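Side-chain contacts in glutamine aminotransferase class-II domain protein (Ruegeria pomeroyi, PDB 3MDN), which probably acts as a class-II glutamine amidotransferase of the Ntn-hydrolase clan, releasing ammonia from glutamine for transfer to an acceptor: residues D[149-154]-D[166-171]; D[175-178]-D[183-186]; D[223-228]-D[234-239]; D[241-246]-D[252-257]. All coordinates share one frame; numbering follows the deposited sequence.

Interaction 1: D[149-154]-D[166-171]; sequences FLLALS and ARAIAR
Leu151 and Ala168 bear most of the contact between helices 144-154 and 161-179, with Arg171 at its outer margin. The methyl of Ala168 is directed at the other helix and settles between two of its residues: its CB stands 3.8 Å from CB of Leu151 and 3.6 Å from the backbone N of Ala152. On the Ala152 side the two methyls also meet, CB to CB at 4.1 Å. Because the Ala168 side chain ends at its first carbon, the backbones come close here, and the CA atoms of Ala152 and Ala168 lie 5.1 Å apart. The axes of the two short helical segments pass within 8.2 Å of each other, their directions 124° apart, so the pair runs closer to antiparallel than to parallel.

Leu151 reaches further along the second helix. Its CG lies anti to its own carbonyl carbon (chi1 -80°), which carries CD1 past Ala168, 3.8 Å from the carbonyl O of that residue, and on to Arg171, where CD1 meets CB at 4.2 Å. Arg171 thus contributes the aliphatic root of its side chain, while NH1 at its far end forms a salt bridge with Glu155, just beyond the first segment. Leu148, one turn before Ala152, also packs on Ala168, and Ile131 adds to the cover over Leu151.

Aliphatic carbon makes up nearly all of this small interface. Its buried part therefore rests on van der Waals fit around an alanine, while the Arg171-Glu155 salt bridge joins the helices at the exposed margin.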
loop_
_atom_site.group_PDB
_atom_site.type_symbol
_atom_site.label_atom_id
_atom_site.label_comp_id
_atom_site.label_asym_id
_atom_site.label_seq_id
_atom_site.Cartn_x
_atom_site.Cartn_y
_atom_site.Cartn_z
ATOM N N PHE D 149 -25.968 -2.148 -3.612
ATOM C CA PHE D 149 -25.864 -1.057 -4.590
ATOM C C PHE D 149 -26.195 -1.550 -5.993
ATOM O O PHE D 149 -26.977 -0.949 -6.704
ATOM C CB PHE D 149 -24.452 -0.476 -4.577
ATOM C CG PHE D 149 -24.187 0.580 -5.636
ATOM C CD1 PHE D 149 -25.094 1.597 -5.898
ATOM C CD2 PHE D 149 -22.963 0.592 -6.305
ATOM C CE1 PHE D 149 -24.793 2.601 -6.840
ATOM C CE2 PHE D 149 -22.669 1.573 -7.266
ATOM C CZ PHE D 149 -23.582 2.573 -7.520
ATOM N N LEU D 150 -25.597 -2.653 -6.387
ATOM C CA LEU D 150 -25.806 -3.152 -7.765
ATOM C C LEU D 150 -27.210 -3.713 -7.970
ATOM O O LEU D 150 -27.780 -3.583 -9.061
ATOM C CB LEU D 150 -24.747 -4.181 -8.126
ATOM C CG LEU D 150 -23.345 -3.580 -8.032
ATOM C CD1 LEU D 150 -22.341 -4.637 -8.367
ATOM C CD2 LEU D 150 -23.174 -2.353 -8.956
ATOM N N LEU D 151 -27.745 -4.342 -6.921
ATOM C CA LEU D 151 -29.160 -4.744 -6.900
ATOM C C LEU D 151 -30.097 -3.546 -7.032
ATOM O O LEU D 151 -31.121 -3.632 -7.691
ATOM C CB LEU D 151 -29.524 -5.466 -5.609
ATOM C CG LEU D 151 -29.255 -6.936 -5.260
ATOM C CD1 LEU D 151 -30.449 -7.405 -4.412
ATOM C CD2 LEU D 151 -29.153 -7.842 -6.467
ATOM N N ALA D 152 -29.778 -2.439 -6.371
ATOM C CA ALA D 152 -30.606 -1.241 -6.504
ATOM C C ALA D 152 -30.537 -0.672 -7.933
ATOM O O ALA D 152 -31.567 -0.254 -8.483
ATOM C CB ALA D 152 -30.229 -0.187 -5.455
ATOM N N LEU D 153 -29.342 -0.645 -8.520
ATOM C CA LEU D 153 -29.224 -0.343 -9.964
ATOM C C LEU D 153 -30.085 -1.293 -10.798
ATOM O O LEU D 153 -30.883 -0.835 -11.626
ATOM C CB LEU D 153 -27.753 -0.327 -10.447
ATOM C CG LEU D 153 -27.026 0.951 -9.986
ATOM C CD1 LEU D 153 -25.504 0.823 -9.940
ATOM C CD2 LEU D 153 -27.451 2.188 -10.801
ATOM N N SER D 154 -29.952 -2.604 -10.564
ATOM C CA SER D 154 -30.754 -3.621 -11.292
ATOM C C SER D 154 -32.259 -3.341 -11.157
ATOM O O SER D 154 -33.019 -3.610 -12.080
ATOM C CB SER D 154 -30.446 -5.039 -10.787
ATOM O OG SER D 154 -29.044 -5.283 -10.820
ATOM N N ALA D 166 -35.718 0.346 -2.033
ATOM C CA ALA D 166 -36.809 -0.398 -1.373
ATOM C C ALA D 166 -36.892 -1.868 -1.860
ATOM O O ALA D 166 -36.953 -2.815 -1.057
ATOM C CB ALA D 166 -38.145 0.321 -1.596
ATOM N N ARG D 167 -36.874 -2.058 -3.172
ATOM C CA ARG D 167 -36.922 -3.422 -3.749
ATOM C C ARG D 167 -35.637 -4.257 -3.522
ATOM O O ARG D 167 -35.694 -5.477 -3.226
ATOM C CB ARG D 167 -37.290 -3.357 -5.236
ATOM C CG ARG D 167 -38.780 -3.032 -5.521
ATOM C CD ARG D 167 -39.122 -3.111 -7.050
ATOM N NE ARG D 167 -38.359 -2.133 -7.827
ATOM C CZ ARG D 167 -38.733 -0.868 -7.999
ATOM N NH1 ARG D 167 -37.985 -0.031 -8.698
ATOM N NH2 ARG D 167 -39.864 -0.443 -7.483
ATOM N N ALA D 168 -34.480 -3.627 -3.674
ATOM C CA ALA D 168 -33.208 -4.315 -3.428
ATOM C C ALA D 168 -33.130 -4.797 -1.969
ATOM O O ALA D 168 -32.710 -5.934 -1.683
ATOM C CB ALA D 168 -32.064 -3.387 -3.730
ATOM N N ILE D 169 -33.567 -3.947 -1.048
ATOM C CA ILE D 169 -33.562 -4.332 0.364
ATOM C C ILE D 169 -34.506 -5.499 0.673
ATOM O O ILE D 169 -34.124 -6.456 1.370
ATOM C CB ILE D 169 -33.855 -3.094 1.245
ATOM C CG1 ILE D 169 -32.583 -2.229 1.316
ATOM C CG2 ILE D 169 -34.331 -3.490 2.641
ATOM C CD1 ILE D 169 -32.872 -0.868 1.896
ATOM N N ALA D 170 -35.741 -5.428 0.161
ATOM C CA ALA D 170 -36.709 -6.537 0.295
ATOM C C ALA D 170 -36.095 -7.858 -0.158
ATOM O O ALA D 170 -36.175 -8.882 0.533
ATOM C CB ALA D 170 -38.007 -6.246 -0.513
ATOM N N ARG D 171 -35.487 -7.832 -1.335
ATOM C CA ARG D 171 -34.870 -9.030 -1.894
ATOM C C ARG D 171 -33.763 -9.594 -0.991
ATOM O O ARG D 171 -33.730 -10.797 -0.702
ATOM C CB ARG D 171 -34.320 -8.712 -3.274
ATOM C CG ARG D 171 -35.274 -9.064 -4.375
ATOM C CD ARG D 171 -34.979 -10.528 -4.854
ATOM N NE ARG D 171 -34.361 -10.604 -6.179
ATOM C CZ ARG D 171 -34.266 -9.577 -7.019
ATOM N NH1 ARG D 171 -34.740 -8.392 -6.666
ATOM N NH2 ARG D 171 -33.706 -9.738 -8.208
#

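Interaction 2: D[175-178]-D[183-186]; sequences LSRA and PHMR
His184 turns its ring edge to Ser176 and one ring face to Arg177, and these two approaches make up the contact. The polar part is a hydrogen bond from ND1 of His184 to OG of Ser176, 2.8 Å long, with the oxygen only 2° out of the ring plane. Ser176 holds OG anti to its own backbone N (chi1 176°), which brings the hydroxyl to the imidazole; the same OG is also bonded to the carbonyl O of Gly118, so two partners fix this buried oxygen.

The apolar part is a CH-pi contact. CG of Arg177 sits over the middle of the imidazole, 3.9 Å from its centroid, and the chain then bends at chi2 so that NE passes CD2 of His184 at 3.7 Å. The guanidinium goes on to a salt bridge with Glu173 through NH2. An alanine in place of His184 would probably cost Ser176 its imidazole donor and leave the aliphatic part of Arg177 without a surface to lie on.

The whole is a helix-to-strand connection: the last turn of helix 161-179 is tied to the residues leading into strand 185-192, as the chain passes from helix to sheet within the class-II amidotransferase domain.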
loop_
_atom_site.group_PDB
_atom_site.type_symbol
_atom_site.label_atom_id
_atom_site.label_comp_id
_atom_site.label_asym_id
_atom_site.label_seq_id
_atom_site.Cartn_x
_atom_site.Cartn_y
_atom_site.Cartn_z
ATOM N N LEU D 175 -33.669 -13.129 1.296
ATOM C CA LEU D 175 -32.655 -14.173 1.216
ATOM C C LEU D 175 -32.066 -14.422 2.607
ATOM O O LEU D 175 -31.738 -15.562 2.955
ATOM C CB LEU D 175 -31.554 -13.791 0.235
ATOM C CG LEU D 175 -31.901 -13.937 -1.252
ATOM C CD1 LEU D 175 -30.954 -13.052 -2.129
ATOM C CD2 LEU D 175 -31.856 -15.397 -1.648
ATOM N N SER D 176 -31.940 -13.354 3.405
ATOM C CA SER D 176 -31.435 -13.517 4.766
ATOM C C SER D 176 -32.418 -14.342 5.604
ATOM O O SER D 176 -32.024 -15.296 6.261
ATOM C CB SER D 176 -31.130 -12.165 5.421
ATOM O OG SER D 176 -30.727 -12.367 6.757
ATOM N N ARG D 177 -33.696 -13.985 5.568
ATOM C CA ARG D 177 -34.710 -14.787 6.260
ATOM C C ARG D 177 -34.681 -16.241 5.828
ATOM O O ARG D 177 -34.871 -17.123 6.654
ATOM C CB ARG D 177 -36.121 -14.236 6.060
ATOM C CG ARG D 177 -36.360 -12.943 6.793
ATOM C CD ARG D 177 -37.649 -12.944 7.604
ATOM N NE ARG D 177 -37.709 -11.676 8.333
ATOM C CZ ARG D 177 -37.903 -10.526 7.710
ATOM N NH1 ARG D 177 -38.084 -10.534 6.387
ATOM N NH2 ARG D 177 -37.919 -9.388 8.392
ATOM N N ALA D 178 -34.421 -16.486 4.544
ATOM C CA ALA D 178 -34.364 -17.862 4.000
ATOM C C ALA D 178 -33.098 -18.639 4.369
ATOM O O ALA D 178 -33.165 -19.825 4.706
ATOM C CB ALA D 178 -34.498 -17.842 2.478
ATOM N N PRO D 183 -29.243 -10.193 12.711
ATOM C CA PRO D 183 -30.343 -9.400 12.142
ATOM C C PRO D 183 -30.349 -9.469 10.633
ATOM O O PRO D 183 -29.307 -9.376 10.021
ATOM C CB PRO D 183 -30.021 -7.959 12.583
ATOM C CG PRO D 183 -28.606 -7.978 12.984
ATOM C CD PRO D 183 -28.324 -9.355 13.499
ATOM N N HIS D 184 -31.527 -9.580 10.045
ATOM C CA HIS D 184 -31.633 -9.821 8.632
ATOM C C HIS D 184 -31.200 -8.616 7.807
ATOM O O HIS D 184 -30.555 -8.784 6.787
ATOM C CB HIS D 184 -33.027 -10.338 8.262
ATOM C CG HIS D 184 -33.371 -11.623 8.948
ATOM N ND1 HIS D 184 -32.674 -12.793 8.724
ATOM C CD2 HIS D 184 -34.318 -11.919 9.871
ATOM C CE1 HIS D 184 -33.171 -13.751 9.490
ATOM N NE2 HIS D 184 -34.174 -13.248 10.186
HETATM N N MSE D 185 -31.520 -7.411 8.258
HETATM C CA MSE D 185 -31.141 -6.233 7.505
HETATM C C MSE D 185 -30.915 -5.075 8.451
HETATM O O MSE D 185 -31.842 -4.667 9.147
HETATM C CB MSE D 185 -32.226 -5.853 6.493
HETATM C CG MSE D 185 -31.934 -4.498 5.792
HETATM SE SE MSE D 185 -30.361 -4.626 4.580
HETATM C CE MSE D 185 -31.029 -6.036 3.417
ATOM N N ARG D 186 -29.683 -4.575 8.521
ATOM C CA ARG D 186 -29.403 -3.326 9.240
ATOM C C ARG D 186 -28.787 -2.375 8.228
ATOM O O ARG D 186 -27.792 -2.719 7.589
ATOM C CB ARG D 186 -28.417 -3.556 10.377
ATOM C CG ARG D 186 -28.896 -4.519 11.451
ATOM C CD ARG D 186 -29.170 -3.771 12.725
ATOM N NE ARG D 186 -29.753 -4.579 13.797
ATOM C CZ ARG D 186 -29.085 -5.036 14.861
ATOM N NH1 ARG D 186 -27.778 -4.784 14.990
ATOM N NH2 ARG D 186 -29.726 -5.740 15.800
#

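Interaction 3: D[223-228]-D[234-239]; sequences AVVSEP and GDWTEL
Trp236 lays its indole against Val225, Pro228 and Ala223 where the chain leaves one strand of an antiparallel sheet and returns to another. Strands 221-225 and 237-238 are not neighbours in this sheet: strand 212-216 runs between them, and the indole reaches across it, packing also on Arg214 of that middle strand.

The pyrrole half of the indole belongs to Pro228. CB of the proline stands over its face, 3.6 Å from the centroid of the five-membered ring and 20° off the ring normal, in a CH-pi contact. Displaced toward the CD1 rim, the carbon lies 3.4 Å from that atom.

The benzene half reaches strand 221-225. Val225 crosses the indole at about a right angle and presents both methyls: CG2 meets the ring face at CZ3, 3.4 Å away, and CG1 approaches CH2 at 3.9 Å. Val225 CG1 is anti to its own carbonyl carbon (chi1 -65°), which puts CG2 between the backbone N and that carbon, and in this setting both branches touch the ring. Ala223, two residues back on the strand, adds its methyl, with CB 3.8 Å from CH2 of Trp236.

An alanine at Trp236 would probably open a gap beside Val225 and Ala223 and leave Pro228 without the aromatic face beneath its CB. The sole polar atom of the indole is satisfied within the connecting loop, since NE1 of Trp236 donates a hydrogen bond to the carbonyl O of Glu230.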
loop_
_atom_site.group_PDB
_atom_site.type_symbol
_atom_site.label_atom_id
_atom_site.label_comp_id
_atom_site.label_asym_id
_atom_site.label_seq_id
_atom_site.Cartn_x
_atom_site.Cartn_y
_atom_site.Cartn_z
ATOM N N ALA D 223 -24.817 18.701 5.665
ATOM C CA ALA D 223 -24.018 17.539 6.036
ATOM C C ALA D 223 -24.958 16.433 6.507
ATOM O O ALA D 223 -25.982 16.717 7.130
ATOM C CB ALA D 223 -22.999 17.891 7.142
ATOM N N VAL D 224 -24.597 15.183 6.229
ATOM C CA VAL D 224 -25.316 14.006 6.691
ATOM C C VAL D 224 -24.228 13.056 7.203
ATOM O O VAL D 224 -23.244 12.828 6.534
ATOM C CB VAL D 224 -26.055 13.291 5.529
ATOM C CG1 VAL D 224 -26.968 12.192 6.070
ATOM C CG2 VAL D 224 -26.871 14.307 4.679
ATOM N N VAL D 225 -24.418 12.484 8.372
ATOM C CA VAL D 225 -23.356 11.776 9.040
ATOM C C VAL D 225 -23.928 10.587 9.809
ATOM O O VAL D 225 -25.131 10.545 10.127
ATOM C CB VAL D 225 -22.653 12.692 10.037
ATOM C CG1 VAL D 225 -21.946 13.824 9.331
ATOM C CG2 VAL D 225 -23.676 13.247 11.038
ATOM N N SER D 226 -23.071 9.620 10.109
ATOM C CA SER D 226 -23.452 8.505 10.960
ATOM C C SER D 226 -23.430 8.873 12.438
ATOM O O SER D 226 -24.062 8.188 13.245
ATOM C CB SER D 226 -22.536 7.310 10.719
ATOM O OG SER D 226 -21.192 7.676 10.908
ATOM N N GLU D 227 -22.709 9.938 12.805
ATOM C CA GLU D 227 -22.682 10.398 14.200
ATOM C C GLU D 227 -22.261 11.860 14.306
ATOM O O GLU D 227 -21.290 12.262 13.679
ATOM C CB GLU D 227 -21.751 9.525 15.043
ATOM C CG GLU D 227 -20.435 9.195 14.364
ATOM C CD GLU D 227 -19.355 8.823 15.358
ATOM O OE1 GLU D 227 -18.557 7.904 15.043
ATOM O OE2 GLU D 227 -19.312 9.447 16.448
ATOM N N PRO D 228 -22.985 12.664 15.112
ATOM C CA PRO D 228 -22.776 14.120 15.062
ATOM C C PRO D 228 -21.363 14.587 15.449
ATOM O O PRO D 228 -20.812 14.146 16.464
ATOM C CB PRO D 228 -23.832 14.678 16.038
ATOM C CG PRO D 228 -24.221 13.536 16.917
ATOM C CD PRO D 228 -23.978 12.269 16.133
ATOM N N GLY D 234 -25.178 24.470 16.143
ATOM C CA GLY D 234 -26.556 24.020 15.961
ATOM C C GLY D 234 -26.758 22.513 16.086
ATOM O O GLY D 234 -25.820 21.729 15.931
ATOM N N ASP D 235 -27.991 22.124 16.394
ATOM C CA ASP D 235 -28.327 20.738 16.626
ATOM C C ASP D 235 -28.416 19.931 15.344
ATOM O O ASP D 235 -28.728 20.465 14.277
ATOM C CB ASP D 235 -29.649 20.631 17.366
ATOM C CG ASP D 235 -29.564 21.193 18.745
ATOM O OD1 ASP D 235 -28.424 21.426 19.192
ATOM O OD2 ASP D 235 -30.624 21.398 19.381
ATOM N N TRP D 236 -28.165 18.634 15.471
ATOM C CA TRP D 236 -28.321 17.716 14.359
ATOM C C TRP D 236 -29.734 17.149 14.371
ATOM O O TRP D 236 -30.284 16.911 15.421
ATOM C CB TRP D 236 -27.286 16.590 14.462
ATOM C CG TRP D 236 -25.905 17.056 14.180
ATOM C CD1 TRP D 236 -25.054 17.670 15.054
ATOM C CD2 TRP D 236 -25.202 16.962 12.929
ATOM N NE1 TRP D 236 -23.863 17.966 14.420
ATOM C CE2 TRP D 236 -23.929 17.536 13.120
ATOM C CE3 TRP D 236 -25.539 16.466 11.660
ATOM C CZ2 TRP D 236 -22.987 17.623 12.096
ATOM C CZ3 TRP D 236 -24.615 16.544 10.653
ATOM C CH2 TRP D 236 -23.343 17.117 10.870
ATOM N N THR D 237 -30.293 16.903 13.198
ATOM C CA THR D 237 -31.623 16.325 13.121
ATOM C C THR D 237 -31.453 14.830 12.899
ATOM O O THR D 237 -30.826 14.436 11.938
ATOM C CB THR D 237 -32.404 16.904 11.902
ATOM O OG1 THR D 237 -32.448 18.348 11.977
ATOM C CG2 THR D 237 -33.844 16.337 11.882
ATOM N N GLU D 238 -32.007 14.000 13.769
ATOM C CA GLU D 238 -31.923 12.565 13.575
ATOM C C GLU D 238 -32.845 12.090 12.424
ATOM O O GLU D 238 -34.024 12.421 12.411
ATOM C CB GLU D 238 -32.286 11.815 14.882
ATOM C CG GLU D 238 -32.090 10.275 14.730
ATOM C CD GLU D 238 -32.264 9.490 16.035
ATOM O OE1 GLU D 238 -32.034 10.043 17.119
ATOM O OE2 GLU D 238 -32.639 8.298 15.986
ATOM N N LEU D 239 -32.336 11.299 11.481
ATOM C CA LEU D 239 -33.222 10.683 10.509
ATOM C C LEU D 239 -33.705 9.390 11.162
ATOM O O LEU D 239 -32.924 8.488 11.413
ATOM C CB LEU D 239 -32.496 10.413 9.164
ATOM C CG LEU D 239 -33.246 9.692 8.033
ATOM C CD1 LEU D 239 -34.381 10.532 7.454
ATOM C CD2 LEU D 239 -32.279 9.289 6.900
#

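Interaction 4: D[241-246]-D[252-257]; sequences PGRMLT and AAERDF
Arg243 shares its guanidinium between two acidic side chains of the opposite strand. NE and NH2 approach Glu254 side-on and both bond to its OE1: NE meets it at 2.9 Å, nearly along the C-O axis, while NH2 comes from above the carboxylate plane at 3.1 Å. NH1 turns to Asp256, whose OD1 it reaches at 2.7 Å, again from above the carboxylate plane. Bends at chi2 and chi3 (-69° and -86°) fold the arginine back across its neighbour strand. OE2 of Glu254 is bonded to the hydroxyl of Tyr213, so both carboxylate oxygens have partners. Arg240 NH2 lies close to Arg243 NE, and the two acids would probably offset that like charge.

The backbones pair in antiparallel register, Met244 with Arg255 and Thr246 with Ala253 as hydrogen-bonded pairs. Met244 N donates to Arg255 O at 2.9 Å, though the return bond from Arg255 N to Met244 O is weak. Thr246 and Ala253 exchange bonds both ways, Thr246 N to Ala253 O at 2.8 Å. Beyond the strand end Phe257 N bonds to Gly242 O at 2.9 Å.

On the other face from the salt bridges, Met244, a selenomethionine, makes an oblique Met-aromatic contact with Phe257, SE lying 5.3 Å from the ring centroid; the exact placing of its methyl is doubtful. This is a beta hairpin of strands 243-248 and 251-256, with a G1 beta bulge at Gly242 and Arg243 opposite Arg201 of the adjoining strand.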
loop_
_atom_site.group_PDB
_atom_site.type_symbol
_atom_site.label_atom_id
_atom_site.label_comp_id
_atom_site.label_asym_id
_atom_site.label_seq_id
_atom_site.Cartn_x
_atom_site.Cartn_y
_atom_site.Cartn_z
ATOM N N PRO D 241 -35.390 5.666 11.849
ATOM C CA PRO D 241 -35.461 4.416 11.082
ATOM C C PRO D 241 -36.761 4.378 10.268
ATOM O O PRO D 241 -37.751 4.920 10.719
ATOM C CB PRO D 241 -35.509 3.315 12.163
ATOM C CG PRO D 241 -35.219 3.974 13.443
ATOM C CD PRO D 241 -35.491 5.446 13.302
ATOM N N GLY D 242 -36.756 3.769 9.084
ATOM C CA GLY D 242 -37.986 3.715 8.265
ATOM C C GLY D 242 -38.217 4.999 7.469
ATOM O O GLY D 242 -39.351 5.318 7.107
ATOM N N ARG D 243 -37.135 5.726 7.187
ATOM C CA ARG D 243 -37.200 7.069 6.562
ATOM C C ARG D 243 -36.118 7.248 5.489
ATOM O O ARG D 243 -35.059 6.661 5.596
ATOM C CB ARG D 243 -37.012 8.191 7.620
ATOM C CG ARG D 243 -38.054 8.243 8.711
ATOM C CD ARG D 243 -39.423 8.697 8.171
ATOM N NE ARG D 243 -39.521 10.152 8.161
ATOM C CZ ARG D 243 -40.582 10.837 7.751
ATOM N NH1 ARG D 243 -41.644 10.208 7.286
ATOM N NH2 ARG D 243 -40.576 12.153 7.807
HETATM N N MSE D 244 -36.402 8.083 4.491
HETATM C CA MSE D 244 -35.435 8.442 3.446
HETATM C C MSE D 244 -35.350 9.957 3.297
HETATM O O MSE D 244 -36.374 10.651 3.226
HETATM C CB MSE D 244 -35.784 7.802 2.089
HETATM C CG MSE D 244 -34.879 8.286 0.926
HETATM SE SE MSE D 244 -35.003 7.181 -0.723
HETATM C CE MSE D 244 -34.525 5.526 0.105
ATOM N N LEU D 245 -34.123 10.454 3.236
ATOM C CA LEU D 245 -33.875 11.866 3.173
ATOM C C LEU D 245 -33.438 12.186 1.753
ATOM O O LEU D 245 -32.662 11.431 1.151
ATOM C CB LEU D 245 -32.733 12.195 4.128
ATOM C CG LEU D 245 -32.190 13.624 4.168
ATOM C CD1 LEU D 245 -33.257 14.561 4.807
ATOM C CD2 LEU D 245 -30.852 13.674 4.939
ATOM N N THR D 246 -33.901 13.304 1.223
ATOM C CA THR D 246 -33.532 13.721 -0.125
ATOM C C THR D 246 -33.096 15.180 -0.018
ATOM O O THR D 246 -33.851 16.013 0.489
ATOM C CB THR D 246 -34.746 13.616 -1.092
ATOM O OG1 THR D 246 -35.118 12.233 -1.278
ATOM C CG2 THR D 246 -34.446 14.285 -2.458
ATOM N N ALA D 252 -34.062 20.126 1.688
ATOM C CA ALA D 252 -34.027 18.793 2.293
ATOM C C ALA D 252 -35.427 18.339 2.666
ATOM O O ALA D 252 -36.162 19.080 3.283
ATOM C CB ALA D 252 -33.155 18.796 3.524
ATOM N N ALA D 253 -35.798 17.120 2.295
ATOM C CA ALA D 253 -37.125 16.610 2.615
ATOM C C ALA D 253 -37.049 15.129 2.991
ATOM O O ALA D 253 -36.218 14.378 2.440
ATOM C CB ALA D 253 -38.064 16.819 1.427
ATOM N N GLU D 254 -37.891 14.720 3.933
ATOM C CA GLU D 254 -37.983 13.325 4.354
ATOM C C GLU D 254 -39.264 12.671 3.857
ATOM O O GLU D 254 -40.246 13.352 3.588
ATOM C CB GLU D 254 -37.977 13.213 5.876
ATOM C CG GLU D 254 -36.622 13.371 6.552
ATOM C CD GLU D 254 -36.719 13.121 8.063
ATOM O OE1 GLU D 254 -37.531 12.269 8.482
ATOM O OE2 GLU D 254 -35.966 13.758 8.818
ATOM N N ARG D 255 -39.263 11.343 3.831
ATOM C CA ARG D 255 -40.306 10.541 3.204
ATOM C C ARG D 255 -40.261 9.182 3.898
ATOM O O ARG D 255 -39.174 8.738 4.298
ATOM C CB ARG D 255 -39.884 10.355 1.760
ATOM C CG ARG D 255 -40.897 10.599 0.703
ATOM C CD ARG D 255 -40.174 10.385 -0.639
ATOM N NE ARG D 255 -40.830 9.314 -1.388
ATOM C CZ ARG D 255 -40.595 9.000 -2.659
ATOM N NH1 ARG D 255 -39.696 9.668 -3.383
ATOM N NH2 ARG D 255 -41.280 8.011 -3.206
ATOM N N ASP D 256 -41.397 8.499 4.027
ATOM C CA ASP D 256 -41.430 7.158 4.632
ATOM C C ASP D 256 -40.686 6.185 3.727
ATOM O O ASP D 256 -40.645 6.355 2.504
ATOM C CB ASP D 256 -42.868 6.632 4.891
ATOM C CG ASP D 256 -43.578 7.339 6.076
ATOM O OD1 ASP D 256 -42.899 7.868 6.998
ATOM O OD2 ASP D 256 -44.837 7.352 6.088
ATOM N N PHE D 257 -40.080 5.174 4.332
ATOM C CA PHE D 257 -39.269 4.231 3.576
ATOM C C PHE D 257 -39.355 2.862 4.230
ATOM O O PHE D 257 -38.957 2.678 5.378
ATOM C CB PHE D 257 -37.806 4.701 3.507
ATOM C CG PHE D 257 -36.886 3.735 2.785
ATOM C CD1 PHE D 257 -36.862 3.691 1.394
ATOM C CD2 PHE D 257 -36.075 2.853 3.499
ATOM C CE1 PHE D 257 -36.025 2.806 0.711
ATOM C CE2 PHE D 257 -35.235 1.955 2.829
ATOM C CZ PHE D 257 -35.209 1.932 1.418
#

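How the interactions relate
Interaction 1 is the most buried and is almost wholly aliphatic, whereas interactions 2, 3 and 4 are partly buried; 2 and 4 add polar bonds, and 3 rests on an indole. Interactions 1 and 2 share helix 161-179 and touch where Ile169 meets Met185. Interaction 4 joins the same helix from the sheet side: Phe257 CZ packs on Ile169 CD1 at 3.7 Å. Interaction 3 belongs to the other large sheet, its centre about 26 Å from that of interaction 1, yet it meets the hairpin of interaction 4 through Leu239 and Val224 against Leu245. Interactions 2 and 4 both reach one sheet without touching.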